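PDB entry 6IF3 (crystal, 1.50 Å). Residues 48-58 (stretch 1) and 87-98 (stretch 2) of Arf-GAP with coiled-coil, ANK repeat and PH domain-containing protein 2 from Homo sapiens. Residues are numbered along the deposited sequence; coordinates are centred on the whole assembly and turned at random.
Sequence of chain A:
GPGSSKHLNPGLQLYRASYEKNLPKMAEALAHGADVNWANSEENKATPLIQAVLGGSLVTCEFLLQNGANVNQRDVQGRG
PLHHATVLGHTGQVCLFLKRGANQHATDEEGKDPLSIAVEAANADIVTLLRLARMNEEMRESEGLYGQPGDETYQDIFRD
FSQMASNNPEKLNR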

ATOM      1  N   PRO A  48     -19.424  22.013   2.790  1.00 15.35           N
ATOM      2  CA  PRO A  48     -19.452  21.511   4.171  1.00 15.05           C
ATOM      3  C   PRO A  48     -18.505  20.345   4.389  1.00 14.76           C
ATOM      4  O   PRO A  48     -17.844  20.347   5.436  1.00 16.86           O
ATOM      5  CB  PRO A  48     -20.943  21.111   4.369  1.00 16.18           C
ATOM      6  CG  PRO A  48     -21.688  22.129   3.458  1.00 19.08           C
ATOM      7  CD  PRO A  48     -20.785  22.208   2.243  1.00 15.93           C
ATOM      8  N   LEU A  49     -18.393  19.429   3.437  1.00 12.52           N
ATOM      9  CA  LEU A  49     -17.553  18.266   3.700  1.00 13.85           C
ATOM     10  C   LEU A  49     -16.105  18.681   3.665  1.00 16.06           C
ATOM     11  O   LEU A  49     -15.309  18.168   4.476  1.00 14.43           O
ATOM     12  CB  LEU A  49     -17.852  17.149   2.718  1.00 14.44           C
ATOM     13  CG  LEU A  49     -17.097  15.839   2.910  1.00 15.36           C
ATOM     14  CD1 LEU A  49     -17.274  15.317   4.355  1.00 18.47           C
ATOM     15  CD2 LEU A  49     -17.612  14.798   1.899  1.00 16.29           C
ATOM     16  N   ILE A  50     -15.739  19.621   2.792  1.00 15.84           N
ATOM     17  CA  ILE A  50     -14.375  20.123   2.843  1.00 17.80           C
ATOM     18  C   ILE A  50     -14.125  20.854   4.185  1.00 16.58           C
ATOM     19  O   ILE A  50     -13.055  20.696   4.774  1.00 16.26           O
ATOM     20  CB  ILE A  50     -14.057  21.026   1.622  1.00 14.48           C
ATOM     21  CG1 ILE A  50     -13.912  20.149   0.378  1.00 13.35           C
ATOM     22  CG2 ILE A  50     -12.826  21.862   1.866  1.00 14.08           C
ATOM     23  CD1 ILE A  50     -13.855  20.944  -0.912  1.00 16.69           C
ATOM     24  N   GLN A  51     -15.096  21.621   4.684  1.00 13.98           N
ATOM     25  CA  GLN A  51     -14.929  22.237   5.999  1.00 14.14           C
ATOM     26  C   GLN A  51     -14.766  21.199   7.101  1.00 14.28           C
ATOM     27  O   GLN A  51     -14.029  21.426   8.059  1.00 15.69           O
ATOM     28  CB  GLN A  51     -16.119  23.160   6.320  1.00 13.67           C
ATOM     29  CG  GLN A  51     -16.068  24.442   5.428  1.00 16.78           C
ATOM     30  CD  GLN A  51     -14.827  25.276   5.699  1.00 20.32           C
ATOM     31  OE1 GLN A  51     -14.518  25.589   6.846  1.00 23.50           O
ATOM     32  NE2 GLN A  51     -14.108  25.623   4.652  1.00 25.20           N
ATOM     33  N   ALA A  52     -15.469  20.069   6.976  1.00 16.52           N
ATOM     34  CA  ALA A  52     -15.366  18.994   7.982  1.00 14.53           C
ATOM     35  C   ALA A  52     -13.964  18.421   7.987  1.00 14.08           C
ATOM     36  O   ALA A  52     -13.389  18.130   9.050  1.00 15.63           O
ATOM     37  CB  ALA A  52     -16.375  17.905   7.710  1.00 15.71           C
ATOM     38  N   VAL A  53     -13.391  18.307   6.796  1.00 15.18           N
ATOM     39  CA  VAL A  53     -12.012  17.806   6.676  1.00 14.28           C
ATOM     40  C   VAL A  53     -11.052  18.784   7.359  1.00 14.14           C
ATOM     41  O   VAL A  53     -10.241  18.409   8.232  1.00 16.82           O
ATOM     42  CB  VAL A  53     -11.628  17.610   5.202  1.00 13.50           C
ATOM     43  CG1 VAL A  53     -10.081  17.381   5.086  1.00 15.31           C
ATOM     44  CG2 VAL A  53     -12.422  16.434   4.609  1.00 13.28           C
ATOM     45  N   LEU A  54     -11.156  20.055   6.998  1.00 12.70           N
ATOM     46  CA  LEU A  54     -10.275  21.078   7.573  1.00 15.63           C
ATOM     47  C   LEU A  54     -10.386  21.166   9.099  1.00 16.88           C
ATOM     48  O   LEU A  54      -9.388  21.461   9.790  1.00 18.45           O
ATOM     49  CB  LEU A  54     -10.580  22.446   6.970  1.00 15.44           C
ATOM     50  CG  LEU A  54     -10.354  22.623   5.457  1.00 19.68           C
ATOM     51  CD1 LEU A  54     -10.807  24.005   5.011  1.00 21.31           C
ATOM     52  CD2 LEU A  54      -8.905  22.416   5.077  1.00 27.30           C
ATOM     53  N   GLY A  55     -11.605  20.948   9.617  1.00 15.08           N
ATOM     54  CA  GLY A  55     -11.859  21.008  11.058  1.00 15.72           C
ATOM     55  C   GLY A  55     -11.282  19.825  11.824  1.00 16.13           C
ATOM     56  O   GLY A  55     -11.119  19.870  13.052  1.00 17.59           O
ATOM     57  N   GLY A  56     -10.979  18.769  11.079  1.00 16.39           N
ATOM     58  CA  GLY A  56     -10.316  17.591  11.627  1.00 16.63           C
ATOM     59  C   GLY A  56     -11.147  16.475  12.240  1.00 22.54           C
ATOM     60  O   GLY A  56     -10.596  15.470  12.674  1.00 22.52           O
ATOM     61  N   SER A  57     -12.464  16.632  12.271  1.00 18.13           N
ATOM     62  CA  SER A  57     -13.348  15.682  12.921  1.00 19.42           C
ATOM     63  C   SER A  57     -13.789  14.574  11.974  1.00 19.92           C
ATOM     64  O   SER A  57     -14.290  14.831  10.878  1.00 22.64           O
ATOM     65  CB  SER A  57     -14.582  16.405  13.467  1.00 19.51           C
ATOM     66  OG  SER A  57     -15.527  15.478  13.975  1.00 20.85           O
ATOM     67  N   LEU A  58     -13.626  13.337  12.419  1.00 17.20           N
ATOM     68  CA  LEU A  58     -14.111  12.225  11.642  1.00 17.70           C
ATOM     69  C   LEU A  58     -15.643  12.151  11.688  1.00 18.14           C
ATOM     70  O   LEU A  58     -16.277  11.870  10.662  1.00 18.29           O
ATOM     71  CB  LEU A  58     -13.472  10.932  12.163  1.00 20.13           C
ATOM     72  CG  LEU A  58     -13.639   9.643  11.380  1.00 25.64           C
ATOM     73  CD1 LEU A  58     -13.075   9.826   9.986  1.00 23.89           C
ATOM     74  CD2 LEU A  58     -12.876   8.544  12.114  1.00 25.40           C
ATOM     75  N   VAL A  87      -3.567  16.046   2.021  1.00 15.38           N
ATOM     76  CA  VAL A  87      -2.668  17.168   2.268  1.00 15.11           C
ATOM     77  C   VAL A  87      -2.489  17.443   3.768  1.00 15.68           C
ATOM     78  O   VAL A  87      -1.367  17.652   4.224  1.00 18.82           O
ATOM     79  CB  VAL A  87      -3.192  18.426   1.567  1.00 17.24           C
ATOM     80  CG1 VAL A  87      -2.408  19.661   2.009  1.00 21.48           C
ATOM     81  CG2 VAL A  87      -3.086  18.227   0.032  1.00 18.39           C
ATOM     82  N   LEU A  88      -3.579  17.366   4.543  1.00 15.63           N
ATOM     83  CA  LEU A  88      -3.481  17.692   5.975  1.00 18.90           C
ATOM     84  C   LEU A  88      -2.990  16.516   6.837  1.00 18.18           C
ATOM     85  O   LEU A  88      -2.714  16.696   8.024  1.00 20.84           O
ATOM     86  CB  LEU A  88      -4.825  18.184   6.486  1.00 18.09           C
ATOM     87  CG  LEU A  88      -5.257  19.492   5.818  1.00 19.68           C
ATOM     88  CD1 LEU A  88      -6.623  19.867   6.329  1.00 21.55           C
ATOM     89  CD2 LEU A  88      -4.287  20.632   6.105  1.00 21.60           C
ATOM     90  N   GLY A  89      -2.854  15.323   6.243  1.00 17.15           N
ATOM     91  CA  GLY A  89      -2.348  14.155   6.974  1.00 16.56           C
ATOM     92  C   GLY A  89      -3.425  13.515   7.834  1.00 18.90           C
ATOM     93  O   GLY A  89      -3.134  12.825   8.809  1.00 19.79           O
ATOM     94  N   HIS A  90      -4.685  13.760   7.477  1.00 16.52           N
ATOM     95  CA  HIS A  90      -5.820  13.192   8.218  1.00 15.33           C
ATOM     96  C   HIS A  90      -6.113  11.749   7.827  1.00 16.84           C
ATOM     97  O   HIS A  90      -7.042  11.443   7.038  1.00 17.42           O
ATOM     98  CB  HIS A  90      -7.054  14.059   8.002  1.00 16.70           C
ATOM     99  CG  HIS A  90      -6.923  15.415   8.606  1.00 16.23           C
ATOM    100  ND1 HIS A  90      -7.878  16.404   8.449  1.00 17.81           N
ATOM    101  CD2 HIS A  90      -5.948  15.956   9.379  1.00 19.47           C
ATOM    102  CE1 HIS A  90      -7.501  17.484   9.109  1.00 18.80           C
ATOM    103  NE2 HIS A  90      -6.330  17.246   9.676  1.00 21.79           N
ATOM    104  N   THR A  91      -5.311  10.851   8.392  1.00 16.47           N
ATOM    105  CA  THR A  91      -5.348   9.439   8.032  1.00 16.06           C
ATOM    106  C   THR A  91      -6.734   8.804   8.219  1.00 16.53           C
ATOM    107  O   THR A  91      -7.209   8.055   7.353  1.00 15.29           O
ATOM    108  CB  THR A  91      -4.327   8.659   8.849  1.00 19.36           C
ATOM    109  OG1 THR A  91      -3.031   9.294   8.754  1.00 24.08           O
ATOM    110  CG2 THR A  91      -4.213   7.247   8.314  1.00 18.32           C
ATOM    111  N   GLY A  92      -7.402   9.138   9.313  1.00 15.44           N
ATOM    112  CA  GLY A  92      -8.715   8.551   9.576  1.00 15.50           C
ATOM    113  C   GLY A  92      -9.750   8.987   8.542  1.00 16.81           C
ATOM    114  O   GLY A  92     -10.545   8.156   8.083  1.00 15.75           O
ATOM    115  N   GLN A  93      -9.736  10.262   8.183  1.00 15.45           N
ATOM    116  CA  GLN A  93     -10.629  10.748   7.141  1.00 16.84           C
ATOM    117  C   GLN A  93     -10.312  10.119   5.794  1.00 16.96           C
ATOM    118  O   GLN A  93     -11.227   9.819   5.035  1.00 15.97           O
ATOM    119  CB  GLN A  93     -10.580  12.278   7.035  1.00 13.88           C
ATOM    120  CG  GLN A  93     -11.151  12.979   8.260  1.00 15.57           C
ATOM    121  CD  GLN A  93     -10.918  14.488   8.215  1.00 19.13           C
ATOM    122  OE1 GLN A  93     -10.158  14.988   7.386  1.00 18.27           O
ATOM    123  NE2 GLN A  93     -11.583  15.211   9.113  1.00 17.96           N
ATOM    124  N   VAL A  94      -9.030   9.908   5.486  1.00 15.72           N
ATOM    125  CA  VAL A  94      -8.654   9.208   4.238  1.00 16.84           C
ATOM    126  C   VAL A  94      -9.281   7.797   4.227  1.00 18.91           C
ATOM    127  O   VAL A  94      -9.873   7.349   3.247  1.00 16.72           O
ATOM    128  CB  VAL A  94      -7.111   9.134   4.088  1.00 17.11           C
ATOM    129  CG1 VAL A  94      -6.694   8.146   2.970  1.00 13.54           C
ATOM    130  CG2 VAL A  94      -6.563  10.539   3.782  1.00 17.15           C
ATOM    131  N   CYS A  95      -9.184   7.086   5.343  1.00 16.41           N
ATOM    132  CA  CYS A  95      -9.727   5.747   5.421  1.00 16.55           C
ATOM    133  C   CYS A  95     -11.252   5.747   5.200  1.00 16.68           C
ATOM    134  O   CYS A  95     -11.759   4.957   4.417  1.00 16.27           O
ATOM    135  CB  CYS A  95      -9.383   5.118   6.768  1.00 17.66           C
ATOM    136  SG  CYS A  95      -9.802   3.403   6.868  1.00 21.01           S
ATOM    137  N   LEU A  96     -11.945   6.658   5.874  1.00 15.55           N
ATOM    138  CA  LEU A  96     -13.400   6.788   5.720  1.00 16.62           C
ATOM    139  C   LEU A  96     -13.797   7.059   4.263  1.00 16.29           C
ATOM    140  O   LEU A  96     -14.642   6.376   3.696  1.00 17.28           O
ATOM    141  CB  LEU A  96     -13.893   7.904   6.622  1.00 14.80           C
ATOM    142  CG  LEU A  96     -15.370   8.266   6.368  1.00 17.40           C
ATOM    143  CD1 LEU A  96     -16.310   7.195   6.845  1.00 20.06           C
ATOM    144  CD2 LEU A  96     -15.665   9.624   7.016  1.00 18.88           C
ATOM    145  N   PHE A  97     -13.138   8.029   3.659  1.00 14.46           N
ATOM    146  CA  PHE A  97     -13.472   8.390   2.284  1.00 15.49           C
ATOM    147  C   PHE A  97     -13.197   7.245   1.329  1.00 17.04           C
ATOM    148  O   PHE A  97     -14.000   7.000   0.433  1.00 17.16           O
ATOM    149  CB  PHE A  97     -12.705   9.651   1.846  1.00 16.07           C
ATOM    150  CG  PHE A  97     -13.104  10.885   2.596  1.00 14.39           C
ATOM    151  CD1 PHE A  97     -14.385  11.014   3.145  1.00 17.21           C
ATOM    152  CD2 PHE A  97     -12.200  11.926   2.775  1.00 14.52           C
ATOM    153  CE1 PHE A  97     -14.745  12.163   3.860  1.00 19.70           C
ATOM    154  CE2 PHE A  97     -12.535  13.072   3.483  1.00 15.90           C
ATOM    155  CZ  PHE A  97     -13.803  13.202   4.030  1.00 16.45           C
ATOM    156  N   LEU A  98     -12.084   6.538   1.508  1.00 16.10           N
ATOM    157  CA  LEU A  98     -11.792   5.399   0.639  1.00 17.15           C
ATOM    158  C   LEU A  98     -12.899   4.330   0.778  1.00 20.00           C
ATOM    159  O   LEU A  98     -13.356   3.781  -0.230  1.00 21.41           O
ATOM    160  CB  LEU A  98     -10.402   4.831   0.961  1.00 15.41           C
ATOM    161  CG  LEU A  98      -9.255   5.756   0.533  1.00 13.93           C
ATOM    162  CD1 LEU A  98      -7.922   5.188   1.041  1.00 16.49           C
ATOM    163  CD2 LEU A  98      -9.205   5.869  -1.002  1.00 18.40           C
TER

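The most unusual feature of this contact is a pair of polar side chains, His 90 and Gln 93, bonded to each other and set against the carbonyl-rich end of a neighbouring helix. His 90 ND1 donates to Gln 93 OE1 at 2.9 Å, which fixes the amide so that its nitrogen faces the other stretch. There Gln 93 NE2 gives a weak hydrogen bond to Ser 57 O at 3.3 Å and lies 3.4 Å from Ala 52 O. The imidazole approaches edge-on: His 90 CE1 is 3.0 Å from Val 53 O, a polarised C-H group close to a carbonyl oxygen. The rule to read here is that buried polar groups pay their way when one side chain orients another and both meet backbone oxygens.

Helix 48-55 and helix 91-98 run at 146° between their N-to-C directions, closer to antiparallel than to parallel, and their axes come no nearer than 10.8 Å. The CA-to-CB bond of Gln 93 points sideways, but the end of the side chain comes nearer the other stretch. Gly 56 leaves the first helix with positive phi. At these angles a CB would jam against the preceding carbonyl oxygen, so the turn itself calls for glycine. Ser 57 then caps the next helix with its side chain, pointing away from the contact, while its carbonyl serves Gln 93. In the second stretch, Gly 89 closes a Schellman motif and His 90 follows at the N-cap position, its CB directed toward the partner.

Apolar contacts complete the interface. Val 53 touches both kinds of chemistry: its CG1 lies 3.3 Å from Gln 93 OE1, and its CG2 meets the edge of the Phe 97 ring at CE2, 3.5 Å away. Leu 49 adds to the same aromatic ring, with Leu 49 CD1 4.1 Å from Phe 97 CE1. Near the end of the first helix, Leu 54 CD2 packs 3.6 Å from Leu 88 CD1; the CA-to-CB bond of Leu 54 points away from the other stretch though its end comes nearer, while that of Leu 88 points toward the first stretch.

Leu 58 covers another part of the contact. Its CD1 lies 3.6 Å from Gly 92 O and 3.9 Å from Leu 96 CD2, so a single branched tip packs against both helix backbone and side chain.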